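Local coordinates for protein lovastatin nonaketide synthase mokA (Monascus pilosus, PDB 6AD3) that builds, as an iterative type I polyketide synthase, the nonaketide precursor of monacolin K (lovastatin), and is represented here by its condensation domain, at residues N99-M104 against Q174-Q179; T178-T183 against V203-R208; P278-G283 against R341-S346. The protein carries 1 engineered substitution. One frame throughout, in Å; residues are numbered along the deposited sequence.

Interaction 1. Residues N99-M104 against Q174-Q179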
loop_
_atom_site.group_PDB
_atom_site.type_symbol
_atom_site.label_atom_id
_atom_site.label_comp_id
_atom_site.label_asym_id
_atom_site.label_seq_id
_atom_site.Cartn_x
_atom_site.Cartn_y
_atom_site.Cartn_z
ATOM N N ASN A 99 -11.586 2.984 1.867
ATOM C CA ASN A 99 -11.560 1.974 2.898
ATOM C C ASN A 99 -10.467 0.931 2.610
ATOM O O ASN A 99 -10.101 0.691 1.454
ATOM C CB ASN A 99 -12.898 1.231 2.977
ATOM C CG ASN A 99 -14.037 2.084 3.559
ATOM O OD1 ASN A 99 -13.868 3.231 3.992
ATOM N ND2 ASN A 99 -15.237 1.483 3.577
ATOM N N ASN A 100 -9.968 0.312 3.680
ATOM C CA ASN A 100 -9.014 -0.796 3.569
ATOM C C ASN A 100 -9.487 -1.951 4.416
ATOM O O ASN A 100 -9.893 -1.765 5.588
ATOM C CB ASN A 100 -7.638 -0.358 4.062
ATOM C CG ASN A 100 -7.135 0.878 3.385
ATOM O OD1 ASN A 100 -6.523 0.798 2.314
ATOM N ND2 ASN A 100 -7.449 2.042 3.948
ATOM N N THR A 101 -9.479 -3.150 3.851
ATOM C CA THR A 101 -10.073 -4.301 4.503
ATOM C C THR A 101 -9.272 -5.575 4.235
ATOM O O THR A 101 -9.112 -5.976 3.090
ATOM C CB THR A 101 -11.538 -4.501 4.042
ATOM O OG1 THR A 101 -12.227 -3.245 3.977
ATOM C CG2 THR A 101 -12.295 -5.445 4.985
ATOM N N ILE A 102 -8.705 -6.155 5.293
ATOM C CA ILE A 102 -7.797 -7.303 5.178
ATOM C C ILE A 102 -8.396 -8.459 5.970
ATOM O O ILE A 102 -8.600 -8.331 7.189
ATOM C CB ILE A 102 -6.411 -6.992 5.777
ATOM C CG1 ILE A 102 -5.854 -5.710 5.186
ATOM C CG2 ILE A 102 -5.444 -8.157 5.505
ATOM C CD1 ILE A 102 -5.705 -5.715 3.657
ATOM N N GLY A 103 -8.735 -9.561 5.268
ATOM C CA GLY A 103 -9.330 -10.738 5.918
ATOM C C GLY A 103 -8.360 -11.922 5.931
ATOM O O GLY A 103 -7.720 -12.200 4.939
ATOM N N MET A 104 -8.154 -12.517 7.086
ATOM C CA MET A 104 -7.324 -13.675 7.198
ATOM C C MET A 104 -8.164 -14.884 7.617
ATOM O O MET A 104 -8.654 -14.960 8.758
ATOM C CB MET A 104 -6.197 -13.449 8.183
ATOM C CG MET A 104 -5.155 -14.588 8.147
ATOM S SD MET A 104 -4.311 -14.919 6.540
ATOM C CE MET A 104 -3.116 -13.582 6.486
ATOM N N GLN A 174 -19.328 -6.588 3.206
ATOM C CA GLN A 174 -20.024 -5.493 3.895
ATOM C C GLN A 174 -19.039 -4.520 4.588
ATOM O O GLN A 174 -19.182 -3.289 4.490
ATOM C CB GLN A 174 -21.027 -6.044 4.942
ATOM C CG GLN A 174 -22.264 -6.689 4.336
ATOM C CD GLN A 174 -22.990 -7.651 5.306
ATOM O OE1 GLN A 174 -23.787 -8.494 4.874
ATOM N NE2 GLN A 174 -22.697 -7.543 6.603
ATOM N N LEU A 175 -17.962 -5.070 5.154
ATOM C CA LEU A 175 -16.938 -4.244 5.813
ATOM C C LEU A 175 -16.153 -3.407 4.793
ATOM O O LEU A 175 -15.830 -2.258 5.055
ATOM C CB LEU A 175 -15.992 -5.107 6.646
ATOM C CG LEU A 175 -16.568 -5.761 7.900
ATOM C CD1 LEU A 175 -15.564 -6.735 8.503
ATOM C CD2 LEU A 175 -16.981 -4.738 8.951
ATOM N N VAL A 176 -16.064 -3.901 3.567
ATOM C CA VAL A 176 -15.455 -3.159 2.488
ATOM C C VAL A 176 -16.231 -1.883 2.191
ATOM O O VAL A 176 -15.637 -0.856 1.832
ATOM C CB VAL A 176 -15.265 -4.053 1.218
ATOM C CG1 VAL A 176 -14.912 -3.231 -0.007
ATOM C CG2 VAL A 176 -14.193 -5.080 1.487
ATOM N N GLN A 177 -17.535 -1.923 2.435
ATOM C CA GLN A 177 -18.430 -0.775 2.189
ATOM C C GLN A 177 -18.766 -0.008 3.461
ATOM O O GLN A 177 -19.676 0.839 3.477
ATOM C CB GLN A 177 -19.752 -1.244 1.558
ATOM C CG GLN A 177 -19.621 -1.921 0.227
ATOM C CD GLN A 177 -18.884 -1.087 -0.797
ATOM O OE1 GLN A 177 -19.083 0.122 -0.899
ATOM N NE2 GLN A 177 -18.084 -1.737 -1.598
ATOM N N THR A 178 -18.001 -0.206 4.513
ATOM C CA THR A 178 -18.368 0.399 5.782
ATOM C C THR A 178 -18.191 1.935 5.744
ATOM O O THR A 178 -17.409 2.475 4.958
ATOM C CB THR A 178 -17.580 -0.233 6.950
ATOM O OG1 THR A 178 -18.305 -0.011 8.190
ATOM C CG2 THR A 178 -16.256 0.384 7.028
ATOM N N GLN A 179 -19.035 2.631 6.495
ATOM C CA GLN A 179 -18.983 4.093 6.578
ATOM C C GLN A 179 -18.277 4.507 7.879
ATOM O O GLN A 179 -18.862 4.413 8.945
ATOM C CB GLN A 179 -20.425 4.645 6.572
ATOM C CG GLN A 179 -21.240 4.198 5.361
ATOM C CD GLN A 179 -20.663 4.748 4.076
ATOM O OE1 GLN A 179 -20.587 5.959 3.892
ATOM N NE2 GLN A 179 -20.150 3.869 3.233
HETATM O O HOH W 1 -13.179 -1.076 5.526
#

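Interaction 2. Residues T178-T183 against V203-R208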
loop_
_atom_site.group_PDB
_atom_site.type_symbol
_atom_site.label_atom_id
_atom_site.label_comp_id
_atom_site.label_asym_id
_atom_site.label_seq_id
_atom_site.Cartn_x
_atom_site.Cartn_y
_atom_site.Cartn_z
ATOM N N THR A 178 -18.001 -0.206 4.513
ATOM C CA THR A 178 -18.368 0.399 5.782
ATOM C C THR A 178 -18.191 1.935 5.744
ATOM O O THR A 178 -17.409 2.475 4.958
ATOM C CB THR A 178 -17.580 -0.233 6.950
ATOM O OG1 THR A 178 -18.305 -0.011 8.190
ATOM C CG2 THR A 178 -16.256 0.384 7.028
ATOM N N GLN A 179 -19.035 2.631 6.495
ATOM C CA GLN A 179 -18.983 4.093 6.578
ATOM C C GLN A 179 -18.277 4.507 7.879
ATOM O O GLN A 179 -18.862 4.413 8.945
ATOM C CB GLN A 179 -20.425 4.645 6.572
ATOM C CG GLN A 179 -21.240 4.198 5.361
ATOM C CD GLN A 179 -20.663 4.748 4.076
ATOM O OE1 GLN A 179 -20.587 5.959 3.892
ATOM N NE2 GLN A 179 -20.150 3.869 3.233
ATOM N N TYR A 180 -16.992 4.842 7.808
ATOM C CA TYR A 180 -16.269 5.239 9.005
ATOM C C TYR A 180 -16.710 6.640 9.443
ATOM O O TYR A 180 -16.659 7.565 8.655
ATOM C CB TYR A 180 -14.773 5.232 8.734
ATOM C CG TYR A 180 -14.212 3.856 8.582
ATOM C CD1 TYR A 180 -14.145 3.014 9.642
ATOM C CD2 TYR A 180 -13.718 3.416 7.365
ATOM C CE1 TYR A 180 -13.660 1.705 9.506
ATOM C CE2 TYR A 180 -13.286 2.107 7.189
ATOM C CZ TYR A 180 -13.230 1.265 8.276
ATOM O OH TYR A 180 -12.807 -0.031 8.141
ATOM N N ASP A 181 -17.152 6.780 10.681
ATOM C CA ASP A 181 -17.470 8.129 11.213
ATOM C C ASP A 181 -16.220 8.711 11.898
ATOM O O ASP A 181 -16.079 8.671 13.144
ATOM C CB ASP A 181 -18.630 8.037 12.184
ATOM C CG ASP A 181 -19.105 9.416 12.691
ATOM O OD1 ASP A 181 -18.542 10.442 12.280
ATOM O OD2 ASP A 181 -20.016 9.430 13.539
ATOM N N ILE A 182 -15.273 9.180 11.098
ATOM C CA ILE A 182 -13.950 9.511 11.680
ATOM C C ILE A 182 -14.009 10.682 12.673
ATOM O O ILE A 182 -13.211 10.739 13.613
ATOM C CB ILE A 182 -12.866 9.752 10.601
ATOM C CG1 ILE A 182 -13.192 10.958 9.749
ATOM C CG2 ILE A 182 -12.720 8.508 9.720
ATOM C CD1 ILE A 182 -12.063 11.368 8.844
ATOM N N THR A 183 -14.999 11.577 12.511
ATOM C CA THR A 183 -15.186 12.637 13.445
ATOM C C THR A 183 -15.368 12.121 14.849
ATOM O O THR A 183 -14.857 12.709 15.787
ATOM C CB THR A 183 -16.409 13.527 13.087
ATOM O OG1 THR A 183 -16.356 13.869 11.696
ATOM C CG2 THR A 183 -16.344 14.791 13.893
ATOM N N VAL A 203 -10.905 -10.224 10.406
ATOM C CA VAL A 203 -10.812 -9.083 9.537
ATOM C C VAL A 203 -10.326 -7.874 10.338
ATOM O O VAL A 203 -10.919 -7.502 11.370
ATOM C CB VAL A 203 -12.185 -8.752 8.873
ATOM C CG1 VAL A 203 -12.067 -7.562 7.891
ATOM C CG2 VAL A 203 -12.754 -9.970 8.156
ATOM N N VAL A 204 -9.307 -7.215 9.788
ATOM C CA VAL A 204 -8.874 -5.922 10.180
ATOM C C VAL A 204 -9.199 -4.923 9.067
ATOM O O VAL A 204 -8.708 -5.030 7.942
ATOM C CB VAL A 204 -7.348 -5.897 10.463
ATOM C CG1 VAL A 204 -6.898 -4.474 10.739
ATOM C CG2 VAL A 204 -6.984 -6.824 11.602
ATOM N N ALA A 205 -10.092 -3.986 9.372
ATOM C CA ALA A 205 -10.469 -2.984 8.445
ATOM C C ALA A 205 -10.152 -1.618 9.037
ATOM O O ALA A 205 -10.313 -1.397 10.224
ATOM C CB ALA A 205 -11.920 -3.087 8.110
ATOM N N TYR A 206 -9.681 -0.725 8.198
ATOM C CA TYR A 206 -9.193 0.568 8.650
ATOM C C TYR A 206 -9.440 1.671 7.660
ATOM O O TYR A 206 -9.270 1.519 6.437
ATOM C CB TYR A 206 -7.709 0.528 9.027
ATOM C CG TYR A 206 -6.780 0.041 7.936
ATOM C CD1 TYR A 206 -6.568 -1.309 7.738
ATOM C CD2 TYR A 206 -5.998 0.951 7.198
ATOM C CE1 TYR A 206 -5.654 -1.753 6.783
ATOM C CE2 TYR A 206 -5.083 0.519 6.272
ATOM C CZ TYR A 206 -4.931 -0.818 6.044
ATOM O OH TYR A 206 -4.027 -1.242 5.117
ATOM N N HIS A 207 -9.853 2.815 8.213
ATOM C CA HIS A 207 -9.744 4.071 7.512
ATOM C C HIS A 207 -8.288 4.336 7.211
ATOM O O HIS A 207 -7.399 3.969 7.986
ATOM C CB HIS A 207 -10.349 5.208 8.327
ATOM C CG HIS A 207 -10.449 6.494 7.571
ATOM N ND1 HIS A 207 -11.586 6.897 6.900
ATOM C CD2 HIS A 207 -9.543 7.473 7.394
ATOM C CE1 HIS A 207 -11.357 8.048 6.311
ATOM N NE2 HIS A 207 -10.118 8.408 6.572
ATOM N N ARG A 208 -8.044 4.997 6.075
ATOM C CA ARG A 208 -6.685 5.356 5.643
ATOM C C ARG A 208 -5.871 6.020 6.746
ATOM O O ARG A 208 -4.687 5.788 6.839
ATOM C CB ARG A 208 -6.773 6.276 4.443
ATOM C CG ARG A 208 -5.466 6.921 3.962
ATOM C CD ARG A 208 -4.580 5.968 3.221
ATOM N NE ARG A 208 -3.941 4.982 4.091
ATOM C CZ ARG A 208 -3.222 3.958 3.659
ATOM N NH1 ARG A 208 -3.062 3.754 2.372
ATOM N NH2 ARG A 208 -2.658 3.115 4.513
#

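Interaction 3. Residues P278-G283 against R341-S346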
loop_
_atom_site.group_PDB
_atom_site.type_symbol
_atom_site.label_atom_id
_atom_site.label_comp_id
_atom_site.label_asym_id
_atom_site.label_seq_id
_atom_site.Cartn_x
_atom_site.Cartn_y
_atom_site.Cartn_z
ATOM N N PRO A 278 2.401 5.940 -21.323
ATOM C CA PRO A 278 1.440 5.604 -22.385
ATOM C C PRO A 278 0.500 4.487 -22.021
ATOM O O PRO A 278 0.722 3.747 -21.045
ATOM C CB PRO A 278 2.349 5.191 -23.559
ATOM C CG PRO A 278 3.598 5.976 -23.316
ATOM C CD PRO A 278 3.788 5.877 -21.820
ATOM N N ARG A 279 -0.560 4.329 -22.805
ATOM C CA ARG A 279 -1.366 3.119 -22.707
ATOM C C ARG A 279 -0.522 1.910 -23.076
ATOM O O ARG A 279 0.279 1.957 -24.000
ATOM C CB ARG A 279 -2.610 3.213 -23.625
ATOM C CG ARG A 279 -3.591 2.062 -23.412
ATOM C CD ARG A 279 -4.922 2.296 -24.149
ATOM N NE ARG A 279 -4.718 2.523 -25.572
ATOM C CZ ARG A 279 -4.514 1.559 -26.479
ATOM N NH1 ARG A 279 -4.418 0.284 -26.104
ATOM N NH2 ARG A 279 -4.379 1.869 -27.770
ATOM N N MET A 280 -0.650 0.841 -22.307
ATOM C CA MET A 280 0.041 -0.420 -22.623
ATOM C C MET A 280 -0.730 -1.205 -23.666
ATOM O O MET A 280 -1.944 -1.296 -23.601
ATOM C CB MET A 280 0.203 -1.285 -21.375
ATOM C CG MET A 280 1.049 -0.655 -20.281
ATOM S SD MET A 280 1.112 -1.745 -18.848
ATOM C CE MET A 280 -0.543 -1.505 -18.167
ATOM N N LEU A 281 -0.011 -1.810 -24.601
ATOM C CA LEU A 281 -0.643 -2.623 -25.622
ATOM C C LEU A 281 -0.676 -4.091 -25.194
ATOM O O LEU A 281 0.349 -4.763 -25.127
ATOM C CB LEU A 281 0.078 -2.435 -26.954
ATOM C CG LEU A 281 0.358 -0.957 -27.319
ATOM C CD1 LEU A 281 1.064 -0.855 -28.669
ATOM C CD2 LEU A 281 -0.909 -0.105 -27.308
ATOM N N LEU A 282 -1.834 -4.502 -24.713
ATOM C CA LEU A 282 -1.977 -5.768 -24.037
ATOM C C LEU A 282 -2.492 -6.911 -24.903
ATOM O O LEU A 282 -1.948 -8.005 -24.870
ATOM C CB LEU A 282 -2.829 -5.599 -22.783
ATOM C CG LEU A 282 -2.144 -5.444 -21.429
ATOM C CD1 LEU A 282 -0.660 -5.682 -21.416
ATOM C CD2 LEU A 282 -2.508 -4.170 -20.716
ATOM N N GLY A 283 -3.493 -6.675 -25.730
ATOM C CA GLY A 283 -4.429 -5.578 -25.676
ATOM C C GLY A 283 -5.738 -6.346 -25.652
ATOM O O GLY A 283 -5.706 -7.549 -25.384
ATOM N N ARG A 341 8.523 -2.173 -22.509
ATOM C CA ARG A 341 8.113 -2.929 -23.696
ATOM C C ARG A 341 6.715 -2.612 -24.130
ATOM O O ARG A 341 6.466 -2.430 -25.303
ATOM C CB ARG A 341 8.225 -4.423 -23.501
ATOM C CG ARG A 341 9.628 -4.941 -23.382
ATOM C CD ARG A 341 9.651 -6.453 -23.424
ATOM N NE ARG A 341 11.022 -6.922 -23.311
ATOM C CZ ARG A 341 11.363 -8.200 -23.318
ATOM N NH1 ARG A 341 10.414 -9.125 -23.416
ATOM N NH2 ARG A 341 12.641 -8.546 -23.287
ATOM N N LEU A 342 5.768 -2.640 -23.204
ATOM C CA LEU A 342 4.367 -2.540 -23.562
ATOM C C LEU A 342 3.939 -1.119 -23.940
ATOM O O LEU A 342 2.950 -0.945 -24.623
ATOM C CB LEU A 342 3.479 -3.047 -22.420
ATOM C CG LEU A 342 3.574 -4.518 -22.065
ATOM C CD1 LEU A 342 2.690 -4.808 -20.839
ATOM C CD2 LEU A 342 3.163 -5.364 -23.264
ATOM N N THR A 343 4.658 -0.108 -23.445
ATOM C CA THR A 343 4.286 1.280 -23.696
ATOM C C THR A 343 5.093 1.923 -24.808
ATOM O O THR A 343 4.663 2.919 -25.370
ATOM C CB THR A 343 4.478 2.164 -22.450
ATOM O OG1 THR A 343 5.850 2.162 -22.061
ATOM C CG2 THR A 343 3.630 1.664 -21.311
ATOM N N GLY A 344 6.307 1.436 -25.030
ATOM C CA GLY A 344 7.275 2.118 -25.884
ATOM C C GLY A 344 7.932 3.369 -25.296
ATOM O O GLY A 344 8.518 4.149 -26.016
ATOM N N SER A 345 7.693 3.651 -24.024
ATOM C CA SER A 345 8.289 4.811 -23.399
ATOM C C SER A 345 9.721 4.533 -22.983
ATOM O O SER A 345 10.048 3.426 -22.559
ATOM C CB SER A 345 7.464 5.224 -22.171
ATOM O OG SER A 345 8.083 6.304 -21.494
ATOM N N SER A 346 10.570 5.547 -23.076
ATOM C CA SER A 346 11.941 5.447 -22.589
ATOM C C SER A 346 12.190 6.390 -21.401
ATOM O O SER A 346 13.319 6.531 -20.950
ATOM C CB SER A 346 12.934 5.744 -23.716
ATOM O OG SER A 346 12.677 7.011 -24.251
#

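Interaction 1. Residues N99-M104 against Q174-Q179
Asn99 and Thr101, where the chain enters strand 100-107 of the N-terminal half of the condensation domain, meet the last turn of helix 165-176 and the loop that leaves it. The carboxamide of Asn99 does the polar work. With CG anti to its own carbonyl carbon (chi1 -71°), the side chain reaches toward the helix end and its ND2 lands between two backbone carbonyls. ND2 of Asn99 gives one N-H to Val176 O (2.9 Å), approaching from above that carbonyl plane, and the other to Thr178 O (2.8 Å), straighter (164° at the hydrogen), in the carbonyl plane and on a lone pair. The CG2 methyl of Thr178 lies beside the same amide nitrogen, while Thr178 OG1 turns to Arg189.

Thr101 makes the apolar half. Its CB lies 3.7 Å from Val176 CG2. The Thr101 and Leu175 side chains cross at about a right angle, with Thr101 CG2 4.1 Å from Leu175 CB. Thr101 OG1 is linked to the helix through a water, 2.8 Å from the hydroxyl, which donates to Leu175 O at 2.9 Å. Leu175 continues onto Val191 and Phe193 of strand 188-195.

Both N-H groups of one amide are thus spent on main-chain oxygens two residues apart, which fixes the rotation of the Asn99 carboxamide and satisfies carbonyls where the helix gives way to loop.

Interaction 2. Residues T178-T183 against V203-R208
Tyr180 and Ile182, in the loop between helix 165-176 and strand 188-195, lie against Ala205, Tyr206 and His207, at the C-terminal part of strand 199-206 and just beyond. By sequence, His207 opens the segment corresponding to the HHxxxDG motif of condensation domains, with Arg208 where the second histidine is usual, so the contact probably builds on one edge of the region equivalent to their active site.

CH-pi contacts carry most of it. His207 CB sits over a face of the Tyr180 ring, 4.3 Å from its centroid and 24° off the normal, and His207 N lies above the same face near the rim. Thr178 CG2 covers the opposite face, 3.3 Å above the plane, so the phenol is held between its own loop and the strand end. The CG2 methyl of Ile182 in turn lies over a face of the imidazole, a CH-pi contact 3.6 Å from the His207 ring centroid. A chi1 of -171° swings the His207 ring away from its own N, and chi2 of 95° turns this face to Ile182; an edge-to-face contact with Phe209 also involves the ring.

The two aromatic rings themselves are nearly perpendicular but meet obliquely.

Polar proximity contributes little across these segments. Tyr180 OH comes to 3.2 Å from Tyr206 N at an angle too poor for a bond. Arg208 leads off to a salt bridge with Glu462. At the far end of the phenol, Tyr180 OH presses on the methyl of Ala205, 3.2 Å from its CB.

Interaction 3. Residues P278-G283 against R341-S346
Leu342, in the last turn of helix 327-343, packs against Met280, Leu281 and Leu282 of a loop that runs nearly antiparallel to the chain leaving the helix (167° between the two directions). Its CB starts the contact, 3.9 Å from Met280 CB. A chi1 of -65° leans CG away from its own carbonyl, and the two methyls spread over the loop. The Leu342 and Leu282 side chains cross at about a right angle, with their CD1 atoms 3.5 Å apart. Leu342 CD1 also lies 4.0 Å from Met280 SD; CD2 ends against the backbone, 3.4 Å from Leu281 O. Phe499 of helix 495-512 touches both Met280 and Leu342.

The main chain of Leu342 is engaged as well. Its carbonyl oxygen accepts a nearly straight hydrogen bond from Leu281 N (3.1 Å, 165° at the hydrogen), and Met280 CA makes a CA-H...O contact with the same oxygen.

One residue on, Thr343 CG2 touches both Pro278 O and Met280 CG, while its CB is covered by the proline ring; Pro278 CD also meets Ser345 CB, 3.8 Å away. Thr343 OG1 faces elsewhere: it accepts from Ser345 N at 3.1 Å and is also hydrogen-bonded to Leu339 O. Gly344, with positive phi, turns the chain out of the helix. This is a helix C-terminus finished by an ST turn, with a surface loop of the condensation domain docked along it.

How the interactions relate
Interactions 1 and 2 form one continuous patch, with centres 8 Å apart and Thr178 and Gln179 in common. Strands 100-107 and 199-206 are neighbours in one sheet, joined here by a probable hydrogen bond of 2.9 Å between Ile102 N and Val204 O. At the seam, Asn99 OD1 rests 3.4 Å from Tyr180 CD2, so the amide that holds the helix end also abuts the ring that lies against His207 CB and N. Interaction 2 includes the start of the HHxxxDG-like segment. Interaction 3 is separate, on the C-terminal half: its centre lies about 33 Å from that of interaction 1 and 37 Å from that of interaction 2.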